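Local coordinates for FAD:protein FMN transferase (Pseudomonas stutzeri ATCC 14405 = CCUG 16156, PDB 5MGY) that probably transfers the FMN part of FAD onto a threonine of a target protein, releasing AMP and using magnesium or manganese as cofactor, at residues L106-F111 with E124-A129; G196-I201 with I216-G221; S225-Y230 with G272-L277; M18-T23 with E182-L187. All coordinates share one frame; numbering follows the deposited sequence.

Contact 1: residues L106-F111 with E124-A129. Unlike the reference sequence in segment 124-129: S127 (reference Arg).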
# COMPACT_ATOMS: atom_id res chain seq x y z
N LEU A 106 13.51 -10.65 -1.17
CA LEU A 106 13.86 -9.27 -1.53
C LEU A 106 15.38 -9.02 -1.36
O LEU A 106 16.05 -8.61 -2.31
CB LEU A 106 13.04 -8.19 -0.75
CG LEU A 106 11.52 -8.02 -0.94
CD1 LEU A 106 10.96 -7.03 0.10
CD2 LEU A 106 11.18 -7.63 -2.38
N ASN A 107 15.93 -9.27 -0.16
CA ASN A 107 17.38 -9.15 0.06
C ASN A 107 18.21 -10.03 -0.85
O ASN A 107 19.30 -9.65 -1.21
CB ASN A 107 17.74 -9.39 1.52
CG ASN A 107 17.30 -8.23 2.43
OD1 ASN A 107 17.19 -7.08 2.00
ND2 ASN A 107 17.04 -8.53 3.69
N LEU A 108 17.67 -11.17 -1.28
CA LEU A 108 18.34 -11.98 -2.26
C LEU A 108 18.39 -11.32 -3.62
O LEU A 108 19.42 -11.34 -4.27
CB LEU A 108 17.68 -13.33 -2.41
CG LEU A 108 18.45 -14.24 -3.33
CD1 LEU A 108 19.78 -14.58 -2.68
CD2 LEU A 108 17.65 -15.49 -3.66
N TRP A 109 17.27 -10.77 -4.07
CA TRP A 109 17.25 -10.18 -5.41
C TRP A 109 17.75 -8.70 -5.40
O TRP A 109 17.57 -8.00 -6.38
CB TRP A 109 15.85 -10.33 -6.06
CG TRP A 109 15.44 -11.75 -6.57
CD1 TRP A 109 14.73 -12.69 -5.89
CD2 TRP A 109 15.64 -12.29 -7.87
NE1 TRP A 109 14.51 -13.80 -6.67
CE2 TRP A 109 15.06 -13.58 -7.89
CE3 TRP A 109 16.23 -11.80 -9.03
CZ2 TRP A 109 15.08 -14.41 -9.03
CZ3 TRP A 109 16.29 -12.64 -10.16
CH2 TRP A 109 15.71 -13.94 -10.14
N GLY A 110 18.34 -8.22 -4.30
CA GLY A 110 18.86 -6.84 -4.23
C GLY A 110 17.86 -5.70 -4.00
O GLY A 110 18.22 -4.52 -3.93
N PHE A 111 16.59 -6.03 -3.89
CA PHE A 111 15.53 -5.01 -3.82
C PHE A 111 15.26 -4.51 -2.41
O PHE A 111 14.36 -3.69 -2.23
CB PHE A 111 14.23 -5.55 -4.45
CG PHE A 111 14.41 -6.24 -5.80
CD1 PHE A 111 15.31 -5.76 -6.78
CD2 PHE A 111 13.66 -7.34 -6.11
CE1 PHE A 111 15.44 -6.40 -8.02
CE2 PHE A 111 13.79 -7.98 -7.35
CZ PHE A 111 14.67 -7.52 -8.30
N GLU A 124 19.66 -22.25 -6.60
CA GLU A 124 19.91 -22.85 -5.30
C GLU A 124 19.58 -21.92 -4.15
O GLU A 124 18.88 -22.33 -3.23
CB GLU A 124 21.37 -23.27 -5.17
CG GLU A 124 21.76 -24.59 -5.79
CD GLU A 124 21.34 -24.79 -7.23
OE1 GLU A 124 20.87 -25.90 -7.57
OE2 GLU A 124 21.54 -23.87 -8.04
N ASP A 125 20.10 -20.71 -4.20
CA ASP A 125 19.84 -19.71 -3.14
C ASP A 125 18.34 -19.37 -3.00
O ASP A 125 17.88 -19.11 -1.89
CB ASP A 125 20.59 -18.39 -3.43
CG ASP A 125 22.09 -18.53 -3.48
OD1 ASP A 125 22.69 -17.91 -4.37
OD2 ASP A 125 22.65 -19.24 -2.63
N ILE A 126 17.65 -19.31 -4.14
CA ILE A 126 16.18 -19.11 -4.26
C ILE A 126 15.42 -20.18 -3.46
O ILE A 126 14.52 -19.85 -2.69
CB ILE A 126 15.70 -19.09 -5.77
CG1 ILE A 126 15.84 -17.68 -6.40
CG2 ILE A 126 14.26 -19.58 -5.94
CD1 ILE A 126 15.79 -17.62 -7.93
N SER A 127 15.75 -21.45 -3.71
CA SER A 127 15.14 -22.60 -3.03
C SER A 127 15.31 -22.52 -1.50
O SER A 127 14.36 -22.80 -0.75
CB SER A 127 15.75 -23.89 -3.57
OG SER A 127 15.20 -25.02 -2.92
N ALA A 128 16.51 -22.08 -1.09
CA ALA A 128 16.91 -21.85 0.34
C ALA A 128 16.16 -20.70 0.99
O ALA A 128 15.69 -20.80 2.12
CB ALA A 128 18.42 -21.58 0.47
N ALA A 129 16.09 -19.58 0.29
CA ALA A 129 15.36 -18.44 0.79
C ALA A 129 13.84 -18.69 0.86
O ALA A 129 13.21 -18.32 1.83
CB ALA A 129 15.70 -17.20 -0.02
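The end of helix 103-108 meets helix 123-131 through L108 and W109 on one side and I126, D125 and A129 on the other. The contact is apolar and lies near the protein surface. L108 carries the larger share: its CG stands anti to the backbone N (chi1 -174°), which sends the two methyls out toward the second helix. There the branches divide the work, CD1 touching D125 CB at 4.0 Å and CD2 lying 3.9 Å from I126 CG1. L108 CD2 also reaches A129 CB, at 4.5 Å, where a small residue lets the leucine tip approach the helix. The L108 and I126 side chains cross at about a right angle, a leucine methyl against the isoleucine CG1 methylene. W109 is the first residue to leave helical angles, G110 follows with a positive phi of 78° that glycine takes without strain, and F111 N bonds back to L106 O, five residues earlier, as in a Schellman motif. W109 CG stands anti to its carbonyl carbon (chi1 -74°), and the six-membered part of the indole lies against I126, W109 CZ2 being 3.5 Å from I126 CD1 in an oblique approach. W109 NE1 makes a weak hydrogen bond to G250 O, and both L108 and W109 also rest on P121 of the connecting loop. An alanine in place of I126 would probably leave W109 CZ2 and L108 CD2 without their neighbour, opening a gap between the helices and leaving the indole less restrained. S122 OG accepts a hydrogen bond from D125 N at the start of helix 123-131.

Contact 2: residues G196-I201 with I216-G221; sequences GSPWRI and IVELDG
Strand residues 199-201 and 216-219 run antiparallel, their short axes 4.7 Å apart at closest approach and 142° between directions, well off a straight antiparallel alignment. I201 and V217 form a hydrogen-bonded pair, with I201 N to V217 O and V217 N to I201 O both 3.0 Å. R200 and E218 face each other as a non-hydrogen-bonded pair, and L219 N donates to W199 O over 2.9 Å. On the R200 side of the ribbon, arginine and glutamate lie side by side and point the same way. E218 is extended beyond CG, which carries its carboxylate out to the guanidinium, and R200 NH2 meets E218 OE2 at 2.8 Å in a salt bridge. The hydrogen bond is weak, with an N-H...O angle of 126°; the guanidinium and carboxylate planes stand 78° apart. P198 lies over the guanidinium, its CG 3.9 Å above the plane and centred on it, while the same CG touches E218 CD; the rigid ring thus packs against both partners. Long, charged chains suit this exposed side. The other side is apolar: I201 CG2 sits 3.5 Å from V217 CG2 and 3.8 Å from L219 CD1, branched residues meeting methyl to methyl. I201 and L219 lean on L187 and W199 on A189 of strand 186-190, while W199 NE1 is hydrogen-bonded to S178 OG. The whole is a two-stranded beta hairpin with a polar outer side, its apolar side laid against a strand of the large antiparallel sheet.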
# COMPACT_ATOMS: atom_id res chain seq x y z
N GLY A 196 -19.12 23.43 -1.30
CA GLY A 196 -19.95 22.26 -1.55
C GLY A 196 -19.33 21.24 -2.48
O GLY A 196 -19.92 20.16 -2.60
N SER A 197 -18.18 21.56 -3.12
CA SER A 197 -17.52 20.64 -4.05
C SER A 197 -16.96 19.37 -3.38
O SER A 197 -16.72 19.36 -2.21
CB SER A 197 -16.46 21.37 -4.88
OG SER A 197 -15.20 21.35 -4.33
N PRO A 198 -16.74 18.30 -4.14
CA PRO A 198 -16.11 17.14 -3.61
C PRO A 198 -14.58 17.13 -3.81
O PRO A 198 -13.99 17.88 -4.63
CB PRO A 198 -16.73 16.04 -4.44
CG PRO A 198 -16.76 16.65 -5.81
CD PRO A 198 -17.08 18.09 -5.52
N TRP A 199 -13.98 16.23 -3.04
CA TRP A 199 -12.60 15.86 -3.22
C TRP A 199 -12.48 14.92 -4.46
O TRP A 199 -13.21 13.94 -4.63
CB TRP A 199 -12.09 15.16 -1.97
CG TRP A 199 -12.17 15.99 -0.71
CD1 TRP A 199 -13.05 15.81 0.32
CD2 TRP A 199 -11.30 17.06 -0.32
NE1 TRP A 199 -12.80 16.72 1.30
CE2 TRP A 199 -11.72 17.49 0.95
CE3 TRP A 199 -10.16 17.64 -0.90
CZ2 TRP A 199 -11.09 18.52 1.64
CZ3 TRP A 199 -9.53 18.67 -0.22
CH2 TRP A 199 -10.02 19.12 1.04
N ARG A 200 -11.52 15.22 -5.32
CA ARG A 200 -11.33 14.46 -6.52
C ARG A 200 -9.91 14.00 -6.71
O ARG A 200 -8.95 14.75 -6.41
CB ARG A 200 -11.67 15.35 -7.69
CG ARG A 200 -13.03 16.01 -7.64
CD ARG A 200 -13.26 16.75 -8.94
NE ARG A 200 -14.59 16.45 -9.43
CZ ARG A 200 -15.57 17.33 -9.51
NH1 ARG A 200 -15.39 18.60 -9.13
NH2 ARG A 200 -16.76 16.93 -9.94
N ILE A 201 -9.76 12.79 -7.21
CA ILE A 201 -8.46 12.31 -7.62
C ILE A 201 -8.57 11.99 -9.13
O ILE A 201 -9.67 11.79 -9.70
CB ILE A 201 -7.98 11.14 -6.69
CG1 ILE A 201 -6.47 10.83 -6.80
CG2 ILE A 201 -8.73 9.85 -6.98
CD1 ILE A 201 -5.47 11.97 -6.55
N ILE A 216 -11.50 10.73 -13.70
CA ILE A 216 -11.67 11.56 -12.50
C ILE A 216 -12.78 11.05 -11.60
O ILE A 216 -13.89 10.91 -12.03
CB ILE A 216 -12.04 12.99 -12.87
CG1 ILE A 216 -11.02 13.56 -13.86
CG2 ILE A 216 -12.13 13.88 -11.65
CD1 ILE A 216 -9.56 13.46 -13.47
N VAL A 217 -12.45 10.82 -10.34
CA VAL A 217 -13.41 10.27 -9.41
C VAL A 217 -13.53 11.15 -8.17
O VAL A 217 -12.60 11.83 -7.76
CB VAL A 217 -13.08 8.80 -8.99
CG1 VAL A 217 -13.04 7.91 -10.24
CG2 VAL A 217 -11.79 8.69 -8.18
N GLU A 218 -14.69 11.06 -7.56
CA GLU A 218 -15.03 11.78 -6.39
C GLU A 218 -14.86 10.84 -5.19
O GLU A 218 -15.46 9.79 -5.16
CB GLU A 218 -16.46 12.33 -6.57
CG GLU A 218 -16.52 13.24 -7.82
CD GLU A 218 -17.88 13.87 -8.09
OE1 GLU A 218 -18.81 13.67 -7.23
OE2 GLU A 218 -17.96 14.57 -9.15
N LEU A 219 -14.00 11.18 -4.23
CA LEU A 219 -13.80 10.34 -3.06
C LEU A 219 -14.55 10.91 -1.89
O LEU A 219 -14.35 12.07 -1.52
CB LEU A 219 -12.32 10.26 -2.71
CG LEU A 219 -11.40 9.62 -3.75
CD1 LEU A 219 -9.94 9.78 -3.38
CD2 LEU A 219 -11.68 8.15 -3.89
N ASP A 220 -15.44 10.11 -1.32
CA ASP A 220 -16.18 10.52 -0.12
C ASP A 220 -16.30 9.28 0.76
O ASP A 220 -17.24 8.52 0.66
CB ASP A 220 -17.57 11.13 -0.46
CG ASP A 220 -18.33 11.76 0.79
OD1 ASP A 220 -19.49 12.24 0.63
OD2 ASP A 220 -17.82 11.78 1.92
N GLY A 221 -15.30 9.07 1.60
CA GLY A 221 -15.25 7.93 2.50
C GLY A 221 -14.52 6.76 1.90
O GLY A 221 -14.70 5.65 2.34

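Contact 3: residues S225-Y230 with G272-L277; sequences STSGDY and GLSTAL. With MG (magnesium ion), chain I.
S225, S227 and S274 make a strand-to-helix contact almost wholly of serines, with no pair of apolar side chains across it. Strand 225-227 lies beside helix 272-277, the short axes 7.4 Å apart at closest approach and nearly parallel, at 23°. S225 and S227 both point at the helix, and S274 points back between them; such small side chains let helix and strand come close. S274 OG stands anti to its backbone N (chi1 174°), which extends the hydroxyl toward the strand, 3.0 Å from S227 N. S225 OG touches S274 CB at 3.4 Å but takes its polar partner outside the two segments, as it is hydrogen-bonded to E186 OE2 of the neighbouring strand. T226, between the two serines, points away from the helix and its OG1 is hydrogen-bonded to T261 OG1. Toward strand 257-264 the packing is apolar: S274 rests on V262, and L277, one turn along the helix, packs on V260 and V262. At T275, the residue after S274, CB points away from the strand, and OG1, beside the backbone N, binds the magnesium ion at 2.5 Å. S157 O and D271 OD2 are the other protein ligands, the aspartate lying one turn before T275 on the same helix, so that two ligands come from one helical face. The S225 side chain is about 4 Å from that of D271 at nearest atoms. Helix and sheet are thus packed through serines directly beside the magnesium-binding site of this ApbE-family flavin transferase.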
# COMPACT_ATOMS: atom_id res chain seq x y z
N SER A 225 -5.37 3.32 -3.82
CA SER A 225 -3.96 2.97 -3.82
C SER A 225 -3.58 2.52 -5.19
O SER A 225 -4.31 1.74 -5.79
CB SER A 225 -3.72 1.85 -2.82
OG SER A 225 -2.47 1.24 -3.07
N THR A 226 -2.40 2.95 -5.64
CA THR A 226 -1.92 2.64 -6.99
C THR A 226 -0.60 1.92 -7.01
O THR A 226 0.39 2.49 -6.76
CB THR A 226 -1.77 3.92 -7.85
OG1 THR A 226 -3.00 4.67 -7.89
CG2 THR A 226 -1.40 3.53 -9.28
N SER A 227 -0.60 0.65 -7.38
CA SER A 227 0.64 -0.09 -7.52
C SER A 227 1.24 0.09 -8.91
O SER A 227 0.58 -0.12 -9.90
CB SER A 227 0.39 -1.58 -7.25
OG SER A 227 1.58 -2.34 -7.31
N GLY A 228 2.51 0.43 -8.97
CA GLY A 228 3.14 0.71 -10.23
C GLY A 228 2.74 2.08 -10.77
O GLY A 228 1.86 2.77 -10.21
N ASP A 229 3.45 2.49 -11.83
CA ASP A 229 3.21 3.73 -12.58
C ASP A 229 3.47 3.50 -14.07
O ASP A 229 4.58 3.16 -14.43
CB ASP A 229 4.11 4.87 -12.09
CG ASP A 229 3.92 6.21 -12.88
OD1 ASP A 229 4.57 7.20 -12.50
OD2 ASP A 229 3.13 6.29 -13.86
N TYR A 230 2.48 3.74 -14.94
CA TYR A 230 2.59 3.26 -16.30
C TYR A 230 3.81 3.80 -17.04
O TYR A 230 4.35 3.16 -17.97
CB TYR A 230 1.33 3.53 -17.06
CG TYR A 230 1.19 4.93 -17.54
CD1 TYR A 230 1.68 5.30 -18.81
CD2 TYR A 230 0.56 5.90 -16.75
CE1 TYR A 230 1.52 6.62 -19.26
CE2 TYR A 230 0.41 7.20 -17.20
CZ TYR A 230 0.88 7.58 -18.46
OH TYR A 230 0.71 8.89 -18.93
N GLY A 272 -3.01 -3.05 0.05
CA GLY A 272 -2.74 -4.45 0.10
C GLY A 272 -3.19 -5.13 -1.18
O GLY A 272 -2.38 -5.79 -1.86
N LEU A 273 -4.48 -4.96 -1.49
CA LEU A 273 -5.08 -5.56 -2.71
C LEU A 273 -4.39 -5.02 -3.93
O LEU A 273 -3.97 -5.75 -4.78
CB LEU A 273 -6.57 -5.31 -2.79
CG LEU A 273 -7.36 -5.95 -1.61
CD1 LEU A 273 -8.82 -5.48 -1.65
CD2 LEU A 273 -7.28 -7.45 -1.62
N SER A 274 -4.20 -3.74 -4.00
CA SER A 274 -3.33 -3.20 -5.03
C SER A 274 -2.02 -3.98 -5.22
O SER A 274 -1.67 -4.30 -6.34
CB SER A 274 -3.00 -1.73 -4.74
OG SER A 274 -2.07 -1.27 -5.65
N THR A 275 -1.30 -4.24 -4.14
CA THR A 275 -0.05 -5.04 -4.24
C THR A 275 -0.29 -6.47 -4.80
O THR A 275 0.57 -6.99 -5.54
CB THR A 275 0.68 -5.09 -2.87
OG1 THR A 275 1.13 -3.78 -2.53
CG2 THR A 275 1.91 -6.00 -2.89
N ALA A 276 -1.41 -7.06 -4.41
CA ALA A 276 -1.77 -8.44 -4.73
C ALA A 276 -2.14 -8.57 -6.20
O ALA A 276 -1.79 -9.58 -6.88
CB ALA A 276 -2.97 -8.87 -3.90
N LEU A 277 -2.87 -7.57 -6.68
CA LEU A 277 -3.31 -7.52 -8.07
C LEU A 277 -2.12 -7.37 -8.98
O LEU A 277 -2.09 -8.01 -10.01
CB LEU A 277 -4.33 -6.39 -8.29
CG LEU A 277 -5.65 -6.68 -7.61
CD1 LEU A 277 -6.67 -5.63 -7.97
CD2 LEU A 277 -6.16 -8.09 -7.97
MG MG I . 1.35 -1.47 -1.53

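Contact 4: residues M18-T23 with E182-L187; sequences MGSTYT and EITGEL
Y22 and I183 sit on one face of the large antiparallel sheet and T23 and E182 on the other, where strand 21-28 pairs antiparallel with strand 179-183, the first arm of a hairpin completed by strand 186-190. A type I' turn, I183 to E186, closes that hairpin; its inner residues, T184 and G185, both have positive phi, which G185, lacking a side chain, takes easily. Y22 CB touches I183 CG1 at 3.9 Å; the ring then leads away from I183, toward helix 35-53, where Y22 OH is hydrogen-bonded to E43 OE2. I183 packs on A163 and V164 of helix 159-173. On the opposite face E182 is bent at chi2 (-95°), which folds the carboxylate back over the neighbouring strand. The chains of T23 and E182 meet at a slant, OE2 of E182 coming 3.5 Å from T23 CB. E182 OE1 accepts a weak hydrogen bond from G185 N, at 3.4 Å, and lies 3.2 Å from T21 O, both acceptors with no bond between them. An alanine at E182 would probably leave G185 N without this acceptor and open a gap beside T23. Backbone bonds run from T23 N to E182 O at 2.8 Å, from E182 N to T23 O at 2.7 Å and from T184 N to T21 O at 3.0 Å. Nearer the turn, S20 CB meets T184 CG2 at 3.9 Å, small against branched.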
# COMPACT_ATOMS: atom_id res chain seq x y z
N MET A 18 10.41 9.11 4.58
CA MET A 18 11.74 8.54 4.48
C MET A 18 12.31 8.73 3.09
O MET A 18 13.48 8.97 2.96
CB MET A 18 11.72 7.06 4.84
CG MET A 18 13.05 6.44 5.13
SD MET A 18 12.99 4.84 5.95
CE MET A 18 14.64 4.68 6.57
N GLY A 19 11.50 8.61 2.07
CA GLY A 19 11.94 8.89 0.71
C GLY A 19 10.90 9.48 -0.21
O GLY A 19 10.97 9.26 -1.42
N SER A 20 9.93 10.20 0.36
CA SER A 20 8.85 10.82 -0.42
C SER A 20 8.12 11.87 0.44
O SER A 20 8.66 12.32 1.45
CB SER A 20 7.85 9.77 -0.90
OG SER A 20 6.92 10.36 -1.75
N THR A 21 6.90 12.22 0.04
CA THR A 21 6.10 13.18 0.77
C THR A 21 4.66 12.74 1.07
O THR A 21 4.08 11.87 0.35
CB THR A 21 5.95 14.53 0.03
OG1 THR A 21 4.99 14.41 -1.04
CG2 THR A 21 7.29 15.03 -0.48
N TYR A 22 4.11 13.41 2.11
CA TYR A 22 2.70 13.38 2.47
C TYR A 22 2.07 14.77 2.32
O TYR A 22 2.74 15.80 2.31
CB TYR A 22 2.50 12.86 3.90
CG TYR A 22 3.10 13.73 4.99
CD1 TYR A 22 4.36 13.46 5.49
CD2 TYR A 22 2.39 14.79 5.54
CE1 TYR A 22 4.91 14.24 6.50
CE2 TYR A 22 2.93 15.57 6.56
CZ TYR A 22 4.20 15.30 7.04
OH TYR A 22 4.76 16.09 8.02
N THR A 23 0.76 14.79 2.19
CA THR A 23 0.03 16.01 2.15
C THR A 23 -1.32 15.78 2.79
O THR A 23 -2.01 14.83 2.44
CB THR A 23 -0.13 16.50 0.70
OG1 THR A 23 1.15 16.83 0.17
CG2 THR A 23 -1.03 17.76 0.61
N GLU A 182 -2.91 12.37 1.91
CA GLU A 182 -2.14 11.55 1.00
C GLU A 182 -0.75 11.23 1.56
O GLU A 182 -0.01 12.15 1.87
CB GLU A 182 -2.07 12.22 -0.37
CG GLU A 182 -1.00 11.68 -1.36
CD GLU A 182 0.34 12.46 -1.34
OE1 GLU A 182 1.44 11.91 -1.39
OE2 GLU A 182 0.37 13.69 -1.27
N ILE A 183 -0.38 9.94 1.67
CA ILE A 183 0.93 9.55 2.20
C ILE A 183 1.56 8.70 1.12
O ILE A 183 1.07 7.63 0.86
CB ILE A 183 0.82 8.82 3.54
CG1 ILE A 183 0.15 9.77 4.55
CG2 ILE A 183 2.20 8.38 4.05
CD1 ILE A 183 -0.26 9.14 5.87
N THR A 184 2.62 9.21 0.46
CA THR A 184 3.39 8.48 -0.60
C THR A 184 2.50 7.82 -1.60
O THR A 184 2.72 6.67 -1.98
CB THR A 184 4.37 7.40 -0.09
OG1 THR A 184 3.65 6.21 0.26
CG2 THR A 184 5.12 7.87 1.11
N GLY A 185 1.46 8.53 -2.02
CA GLY A 185 0.60 8.09 -3.08
C GLY A 185 -0.69 7.47 -2.65
O GLY A 185 -1.71 7.73 -3.27
N GLU A 186 -0.69 6.68 -1.59
CA GLU A 186 -1.95 6.22 -0.99
C GLU A 186 -2.71 7.42 -0.43
O GLU A 186 -2.11 8.33 0.12
CB GLU A 186 -1.72 5.20 0.15
CG GLU A 186 -1.47 3.78 -0.32
CD GLU A 186 -0.24 3.65 -1.19
OE1 GLU A 186 0.72 4.41 -0.94
OE2 GLU A 186 -0.23 2.78 -2.11
N LEU A 187 -4.03 7.41 -0.56
CA LEU A 187 -4.83 8.46 -0.04
C LEU A 187 -6.26 8.10 0.20
O LEU A 187 -6.77 7.12 -0.31
CB LEU A 187 -4.75 9.68 -0.92
CG LEU A 187 -5.27 9.73 -2.35
CD1 LEU A 187 -6.80 9.81 -2.43
CD2 LEU A 187 -4.66 10.96 -3.05

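Overall arrangement
The chain opens contact 4 at 18-23 and closes it only at 182-187, a loop of 158 residues that seats the second strand of the large sheet beside the third. Contact 1 is nested within that loop, joining two successive helices at the periphery. Contacts 2 and 3 follow in series: 196-201 with 216-221 closes a short hairpin, and 225-230 with 272-277 ties the next strand to the long helix near the magnesium ion. None cross. Contact 4 touches contact 2 through L187 and contact 3 through E186. Contact 1 stands apart, its centre about 42 Å from that of contact 2.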